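Local coordinates for hypothetical sugar ABC-transporter sugar binding protein (PDB 7BVT), which probably binds cyclic alpha-maltosyl-1,6-maltose as the substrate-binding protein of an ABC transporter, delivering the sugar for uptake, at residues 198-203 against 258-263; 204-209 against 367-372. All coordinates share one frame; numbering follows the deposited sequence.

Contact 1 (198-203 against 258-263). With GLC (alpha-D-glucopyranose), chain B; GLC (alpha-D-glucopyranose), chain C.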
loop_
_atom_site.group_PDB
_atom_site.type_symbol
_atom_site.label_atom_id
_atom_site.label_comp_id
_atom_site.label_asym_id
_atom_site.label_seq_id
_atom_site.Cartn_x
_atom_site.Cartn_y
_atom_site.Cartn_z
ATOM N N THR A 198 0.539 -9.820 -6.887
ATOM C CA THR A 198 1.519 -10.025 -5.814
ATOM C C THR A 198 1.045 -9.356 -4.528
ATOM O O THR A 198 1.094 -9.993 -3.481
ATOM C CB THR A 198 2.900 -9.522 -6.228
ATOM O OG1 THR A 198 3.272 -10.287 -7.365
ATOM C CG2 THR A 198 3.901 -9.605 -5.107
ATOM N N TRP A 199 0.636 -8.101 -4.569
ATOM C CA TRP A 199 0.419 -7.340 -3.318
ATOM C C TRP A 199 -0.926 -7.740 -2.697
ATOM O O TRP A 199 -1.038 -7.685 -1.474
ATOM C CB TRP A 199 0.624 -5.856 -3.558
ATOM C CG TRP A 199 -0.550 -4.937 -3.575
ATOM C CD1 TRP A 199 -1.624 -4.965 -4.411
ATOM C CD2 TRP A 199 -0.726 -3.776 -2.749
ATOM N NE1 TRP A 199 -2.477 -3.930 -4.117
ATOM C CE2 TRP A 199 -1.947 -3.177 -3.117
ATOM C CE3 TRP A 199 0.023 -3.196 -1.729
ATOM C CZ2 TRP A 199 -2.394 -1.993 -2.524
ATOM C CZ3 TRP A 199 -0.427 -2.038 -1.136
ATOM C CH2 TRP A 199 -1.649 -1.491 -1.485
ATOM N N ASN A 200 -1.871 -8.229 -3.493
ATOM C CA ASN A 200 -3.099 -8.837 -2.924
ATOM C C ASN A 200 -2.779 -10.182 -2.280
ATOM O O ASN A 200 -3.317 -10.476 -1.184
ATOM C CB ASN A 200 -4.170 -8.943 -4.007
ATOM C CG ASN A 200 -4.932 -7.654 -4.218
ATOM O OD1 ASN A 200 -4.771 -6.980 -5.255
ATOM N ND2 ASN A 200 -5.695 -7.284 -3.226
ATOM N N PHE A 201 -1.950 -10.996 -2.928
ATOM C CA PHE A 201 -1.558 -12.298 -2.385
ATOM C C PHE A 201 -0.751 -12.138 -1.099
ATOM O O PHE A 201 -0.936 -12.917 -0.160
ATOM C CB PHE A 201 -0.750 -13.080 -3.422
ATOM C CG PHE A 201 -0.401 -14.449 -2.932
ATOM C CD1 PHE A 201 -1.324 -15.487 -2.961
ATOM C CD2 PHE A 201 0.828 -14.690 -2.367
ATOM C CE1 PHE A 201 -1.008 -16.724 -2.422
ATOM C CE2 PHE A 201 1.155 -15.925 -1.878
ATOM C CZ PHE A 201 0.244 -16.949 -1.898
ATOM N N GLN A 202 0.157 -11.159 -1.042
ATOM C CA GLN A 202 1.021 -11.019 0.143
ATOM C C GLN A 202 0.146 -10.891 1.397
ATOM O O GLN A 202 0.544 -11.308 2.444
ATOM C CB GLN A 202 1.918 -9.795 0.001
ATOM C CG GLN A 202 3.123 -10.060 -0.877
ATOM C CD GLN A 202 3.738 -8.799 -1.486
ATOM O OE1 GLN A 202 3.143 -7.731 -1.505
ATOM N NE2 GLN A 202 4.961 -8.954 -2.025
ATOM N N VAL A 203 -0.992 -10.222 1.296
ATOM C CA VAL A 203 -1.896 -10.055 2.468
ATOM C C VAL A 203 -2.170 -11.430 3.054
ATOM O O VAL A 203 -2.015 -11.624 4.238
ATOM C CB VAL A 203 -3.214 -9.406 2.035
ATOM C CG1 VAL A 203 -4.240 -9.441 3.153
ATOM C CG2 VAL A 203 -2.982 -7.997 1.539
ATOM N N SER A 258 -17.838 -9.038 -3.486
ATOM C CA SER A 258 -16.798 -8.470 -2.587
ATOM C C SER A 258 -15.450 -8.504 -3.296
ATOM O O SER A 258 -15.351 -9.105 -4.343
ATOM C CB SER A 258 -16.713 -9.196 -1.300
ATOM O OG SER A 258 -16.448 -10.605 -1.493
ATOM N N ALA A 259 -14.469 -7.830 -2.694
ATOM C CA ALA A 259 -13.093 -7.760 -3.241
ATOM C C ALA A 259 -12.191 -7.170 -2.176
ATOM O O ALA A 259 -12.647 -6.378 -1.347
ATOM C CB ALA A 259 -13.069 -6.925 -4.505
ATOM N N GLN A 260 -10.896 -7.487 -2.252
ATOM C CA GLN A 260 -9.912 -6.646 -1.541
ATOM C C GLN A 260 -9.796 -5.330 -2.293
ATOM O O GLN A 260 -9.688 -5.343 -3.534
ATOM C CB GLN A 260 -8.557 -7.340 -1.449
ATOM C CG GLN A 260 -8.581 -8.432 -0.441
ATOM C CD GLN A 260 -7.300 -9.211 -0.255
ATOM O OE1 GLN A 260 -6.250 -9.004 -0.934
ATOM N NE2 GLN A 260 -7.401 -10.124 0.684
ATOM N N GLU A 261 -9.888 -4.230 -1.560
ATOM C CA GLU A 261 -9.813 -2.877 -2.119
ATOM C C GLU A 261 -8.930 -2.005 -1.235
ATOM O O GLU A 261 -9.030 -2.041 -0.002
ATOM C CB GLU A 261 -11.221 -2.267 -2.266
ATOM C CG GLU A 261 -12.048 -2.981 -3.333
ATOM C CD GLU A 261 -11.707 -2.734 -4.777
ATOM O OE1 GLU A 261 -10.778 -1.941 -5.071
ATOM O OE2 GLU A 261 -12.423 -3.327 -5.651
ATOM N N GLY A 262 -8.195 -1.108 -1.902
ATOM C CA GLY A 262 -7.408 -0.114 -1.174
ATOM C C GLY A 262 -8.263 0.924 -0.528
ATOM O O GLY A 262 -9.405 1.151 -0.953
ATOM N N SER A 263 -7.755 1.526 0.539
ATOM C CA SER A 263 -8.487 2.491 1.382
ATOM C C SER A 263 -8.892 3.698 0.521
ATOM O O SER A 263 -9.903 4.342 0.867
ATOM C CB SER A 263 -7.665 2.912 2.597
ATOM O OG SER A 263 -6.395 3.350 2.162
HETATM C C1 GLC B . -1.768 -2.780 -7.803
HETATM C C2 GLC B . -2.027 -2.784 -9.320
HETATM C C3 GLC B . -3.075 -1.713 -9.618
HETATM C C4 GLC B . -4.377 -1.968 -8.835
HETATM C C5 GLC B . -4.119 -2.281 -7.333
HETATM C C6 GLC B . -5.253 -3.094 -6.755
HETATM O O2 GLC B . -0.798 -2.493 -10.016
HETATM O O3 GLC B . -3.354 -1.664 -11.030
HETATM O O4 GLC B . -5.200 -0.799 -8.973
HETATM O O5 GLC B . -2.967 -3.160 -7.135
HETATM O O6 GLC B . -5.139 -3.005 -5.335
HETATM C C1 GLC C . -1.459 1.707 -4.467
HETATM C C2 GLC C . -0.341 1.861 -3.483
HETATM C C3 GLC C . 0.952 1.358 -4.074
HETATM C C4 GLC C . 0.729 -0.086 -4.552
HETATM C C5 GLC C . -0.364 -0.105 -5.612
HETATM C C6 GLC C . -0.636 -1.545 -6.085
HETATM O O2 GLC C . -0.341 3.205 -3.037
HETATM O O3 GLC C . 1.992 1.465 -3.086
HETATM O O4 GLC C . 1.892 -0.628 -5.147
HETATM O O5 GLC C . -1.551 0.363 -5.020
HETATM O O6 GLC C . -1.264 -1.472 -7.362
HETATM O O HOH W 1 -7.087 -5.064 -4.426
#

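Contact 2 (204-209 against 367-372). With GLC (alpha-D-glucopyranose), chain C.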
loop_
_atom_site.group_PDB
_atom_site.type_symbol
_atom_site.label_atom_id
_atom_site.label_comp_id
_atom_site.label_asym_id
_atom_site.label_seq_id
_atom_site.Cartn_x
_atom_site.Cartn_y
_atom_site.Cartn_z
ATOM N N ASN A 204 -2.594 -12.361 2.215
ATOM C CA ASN A 204 -3.031 -13.692 2.688
ATOM C C ASN A 204 -1.820 -14.549 3.074
ATOM O O ASN A 204 -1.913 -15.301 4.085
ATOM C CB ASN A 204 -3.829 -14.370 1.579
ATOM C CG ASN A 204 -5.132 -13.661 1.260
ATOM O OD1 ASN A 204 -5.513 -13.580 0.095
ATOM N ND2 ASN A 204 -5.796 -13.078 2.257
ATOM N N LEU A 205 -0.663 -14.359 2.424
ATOM C CA LEU A 205 0.590 -15.030 2.814
ATOM C C LEU A 205 0.925 -14.603 4.261
ATOM O O LEU A 205 1.208 -15.434 5.122
ATOM C CB LEU A 205 1.673 -14.641 1.806
ATOM C CG LEU A 205 3.091 -15.071 2.182
ATOM C CD1 LEU A 205 3.257 -16.587 2.089
ATOM C CD2 LEU A 205 4.081 -14.359 1.289
ATOM N N TRP A 206 0.913 -13.316 4.563
ATOM C CA TRP A 206 1.214 -12.822 5.926
ATOM C C TRP A 206 0.164 -13.262 6.955
ATOM O O TRP A 206 0.571 -13.660 8.089
ATOM C CB TRP A 206 1.348 -11.317 5.903
ATOM C CG TRP A 206 2.571 -10.815 5.221
ATOM C CD1 TRP A 206 3.834 -11.333 5.244
ATOM C CD2 TRP A 206 2.621 -9.650 4.387
ATOM N NE1 TRP A 206 4.682 -10.560 4.470
ATOM C CE2 TRP A 206 3.951 -9.534 3.907
ATOM C CE3 TRP A 206 1.650 -8.739 3.943
ATOM C CZ2 TRP A 206 4.339 -8.503 3.074
ATOM C CZ3 TRP A 206 2.060 -7.695 3.146
ATOM C CH2 TRP A 206 3.376 -7.587 2.715
ATOM N N GLN A 207 -1.115 -13.292 6.586
ATOM C CA GLN A 207 -2.159 -13.727 7.521
ATOM C C GLN A 207 -1.940 -15.200 7.886
ATOM O O GLN A 207 -2.240 -15.562 9.009
ATOM C CB GLN A 207 -3.533 -13.617 6.856
ATOM C CG GLN A 207 -3.969 -12.180 6.648
ATOM C CD GLN A 207 -5.259 -12.132 5.884
ATOM O OE1 GLN A 207 -5.521 -13.026 5.074
ATOM N NE2 GLN A 207 -6.118 -11.144 6.172
ATOM N N ALA A 208 -1.420 -16.028 6.981
ATOM C CA ALA A 208 -1.143 -17.460 7.245
ATOM C C ALA A 208 0.137 -17.623 8.096
ATOM O O ALA A 208 0.450 -18.768 8.495
ATOM C CB ALA A 208 -1.034 -18.215 5.953
ATOM N N GLY A 209 0.864 -16.545 8.390
ATOM C CA GLY A 209 2.105 -16.629 9.185
ATOM C C GLY A 209 3.312 -16.769 8.297
ATOM O O GLY A 209 4.392 -17.069 8.811
ATOM N N ASP A 367 -1.630 -3.685 12.056
ATOM C CA ASP A 367 -1.292 -5.045 11.569
ATOM C C ASP A 367 -0.686 -5.017 10.160
ATOM O O ASP A 367 -0.585 -6.073 9.554
ATOM C CB ASP A 367 -2.551 -5.898 11.629
ATOM C CG ASP A 367 -3.123 -6.026 13.039
ATOM O OD1 ASP A 367 -2.336 -6.311 13.965
ATOM O OD2 ASP A 367 -4.326 -5.891 13.184
ATOM N N ALA A 368 -0.386 -3.849 9.631
ATOM C CA ALA A 368 -0.045 -3.724 8.210
ATOM C C ALA A 368 1.452 -3.988 8.054
ATOM O O ALA A 368 2.314 -3.571 8.937
ATOM C CB ALA A 368 -0.387 -2.364 7.676
ATOM N N HIS A 369 1.775 -4.679 6.966
ATOM C CA HIS A 369 3.160 -4.979 6.585
ATOM C C HIS A 369 3.559 -4.110 5.418
ATOM O O HIS A 369 2.687 -3.750 4.652
ATOM C CB HIS A 369 3.297 -6.441 6.183
ATOM C CG HIS A 369 3.040 -7.443 7.247
ATOM N ND1 HIS A 369 3.934 -8.455 7.500
ATOM C CD2 HIS A 369 1.976 -7.670 8.057
ATOM C CE1 HIS A 369 3.486 -9.200 8.471
ATOM N NE2 HIS A 369 2.276 -8.787 8.805
ATOM N N ALA A 370 4.864 -3.871 5.259
ATOM C CA ALA A 370 5.433 -3.305 4.025
ATOM C C ALA A 370 6.140 -4.397 3.224
ATOM O O ALA A 370 6.752 -5.271 3.833
ATOM C CB ALA A 370 6.423 -2.194 4.347
ATOM N N ARG A 371 6.068 -4.261 1.905
ATOM C CA ARG A 371 6.839 -5.042 0.914
ATOM C C ARG A 371 8.318 -4.900 1.218
ATOM O O ARG A 371 8.778 -3.989 1.926
ATOM C CB ARG A 371 6.425 -4.595 -0.469
ATOM C CG ARG A 371 5.066 -5.203 -0.866
ATOM C CD ARG A 371 4.401 -4.531 -2.037
ATOM N NE ARG A 371 3.931 -3.208 -1.628
ATOM C CZ ARG A 371 3.447 -2.300 -2.446
ATOM N NH1 ARG A 371 3.049 -1.118 -1.971
ATOM N NH2 ARG A 371 3.261 -2.606 -3.712
ATOM N N PRO A 372 9.133 -5.859 0.751
ATOM C CA PRO A 372 10.564 -5.779 1.000
ATOM C C PRO A 372 11.225 -4.633 0.229
ATOM O O PRO A 372 10.843 -4.294 -0.890
ATOM C CB PRO A 372 11.102 -7.101 0.503
ATOM C CG PRO A 372 10.103 -7.486 -0.562
ATOM C CD PRO A 372 8.744 -7.034 -0.042
HETATM C C1 GLC C . -1.459 1.707 -4.467
HETATM C C2 GLC C . -0.341 1.861 -3.483
HETATM C C3 GLC C . 0.952 1.358 -4.074
HETATM C C4 GLC C . 0.729 -0.086 -4.552
HETATM C C5 GLC C . -0.364 -0.105 -5.612
HETATM C C6 GLC C . -0.636 -1.545 -6.085
HETATM O O2 GLC C . -0.341 3.205 -3.037
HETATM O O3 GLC C . 1.992 1.465 -3.086
HETATM O O4 GLC C . 1.892 -0.628 -5.147
HETATM O O5 GLC C . -1.551 0.363 -5.020
HETATM O O6 GLC C . -1.264 -1.472 -7.362
#

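Contact 1 (198-203 against 258-263)
Asn-200 and Gln-260 join helix 195-207 to strand 258-262 through a single direct hydrogen bond. ND2 of Asn-200 donates to OE1 of Gln-260 over 2.9 Å, nearly straight at 171°. The acceptor is met in its carbonyl plane, on a lone pair, and it also lies in the amide plane of Asn-200. The two side chains run past one another in opposite directions, their amide planes turned 32° apart. With its CG anti to the carbonyl carbon and the chain fully extended beyond (chi2 180°), Gln-260 carries OE1 across to the helix.

A water-mediated link runs beside this bond. Water 1 accepts from Asn-200 ND2 at 2.9 Å and donates to the backbone O of Gln-260 at 2.8 Å. It is also hydrogen-bonded to O6 of the chain B glucose.

Direct sugar contacts come from Trp-199. Its NE1 donates to that same O6 at 3.1 Å, the oxygen lying in the indole plane at the ring edge. One face of the indole carries the chain C glucose, whose C6 stands 3.5 Å above the plane towards the rim, while CZ2 lies 3.5 Å from its O5.

Van der Waals contact adds little: the methyl CG1 of Val-203 lies 4.1 Å from the amide nitrogen NE2 of Gln-260. Leu-142, on the neighbouring antiparallel strand 140-147, packs against Trp-199, Asn-200 and Val-203.

With one N-H of Asn-200 ND2 given to Gln-260 and another to water 1, the amide is probably fixed in its rotation. O6 of the chain B glucose is met both directly, by the indole N-H, and through water 1, a polar grip combined with an aromatic platform as is common in sugar-binding proteins.

Contact 2 (204-209 against 367-372)
Trp-206 lies flat against His-369, and its indole can be followed outward from the helix. CB begins over the imidazole face, 4.0 Å from the centroid of the His-369 ring in a CH-pi contact. Next, CG stands 3.6 Å from His-369 ND1, where the five-membered ring makes an offset stack on the imidazole, the planes only 13° apart. The two side chains are antiparallel in their overlap, which makes the contact reciprocal: further out, the six-membered ring receives CB of His-369 over its face, with CZ3 closest at 3.5 Å. At the far rim CZ2 comes within 4.1 Å of the carbonyl O of Ala-370, and CH2 lies obliquely near Arg-371 N. With CG anti to the carbonyl carbon (chi1 -71°), the indole of Trp-206 reaches out so that its five-membered ring meets the imidazole and its six-membered ring meets His-369 CB.

This joins the end of helix 195-207, closed by a Schellman motif at Gly-209, to the short, weakly bonded strand at about 368-369, parallel to strand 292-301 of the central sheet. A serine in place of Trp-206 would probably leave the imidazole without its stacking partner and freer to turn, with a gap beside His-369 CB.

Just beyond the indole, Arg-371 turns its guanidinium to the chain C glucose: NH1 donates to its O3 at 3.0 Å and NH2 to its O4 at 2.8 Å, the latter at 165°. NH2 also forms a salt bridge with Glu-195, and NH1 bonds to Leu-294 O.

Both contacts draw on helix 195-207 and lean on the same sheet, their centres 11 Å apart. They meet at three places: Gln-202 OE1 packs 3.2 Å from Arg-371 CG, Trp-199 CE3 lies 3.6 Å from Arg-371 CZ, and Gln-260 NE2 comes within 3.7 Å of Asn-204 ND2. Each also reaches the chain C glucose, contact 1 over its ring with an indole and contact 2 at its O3 and O4 with a guanidinium. That glucose is joined through its O6 to C1 of the chain B glucose, the sugar held by contact 1. Trp-199, Asn-200 and Arg-371 thus serve one glycan pocket, to which Asp-90 and Asn-140 add further hydrogen bonds.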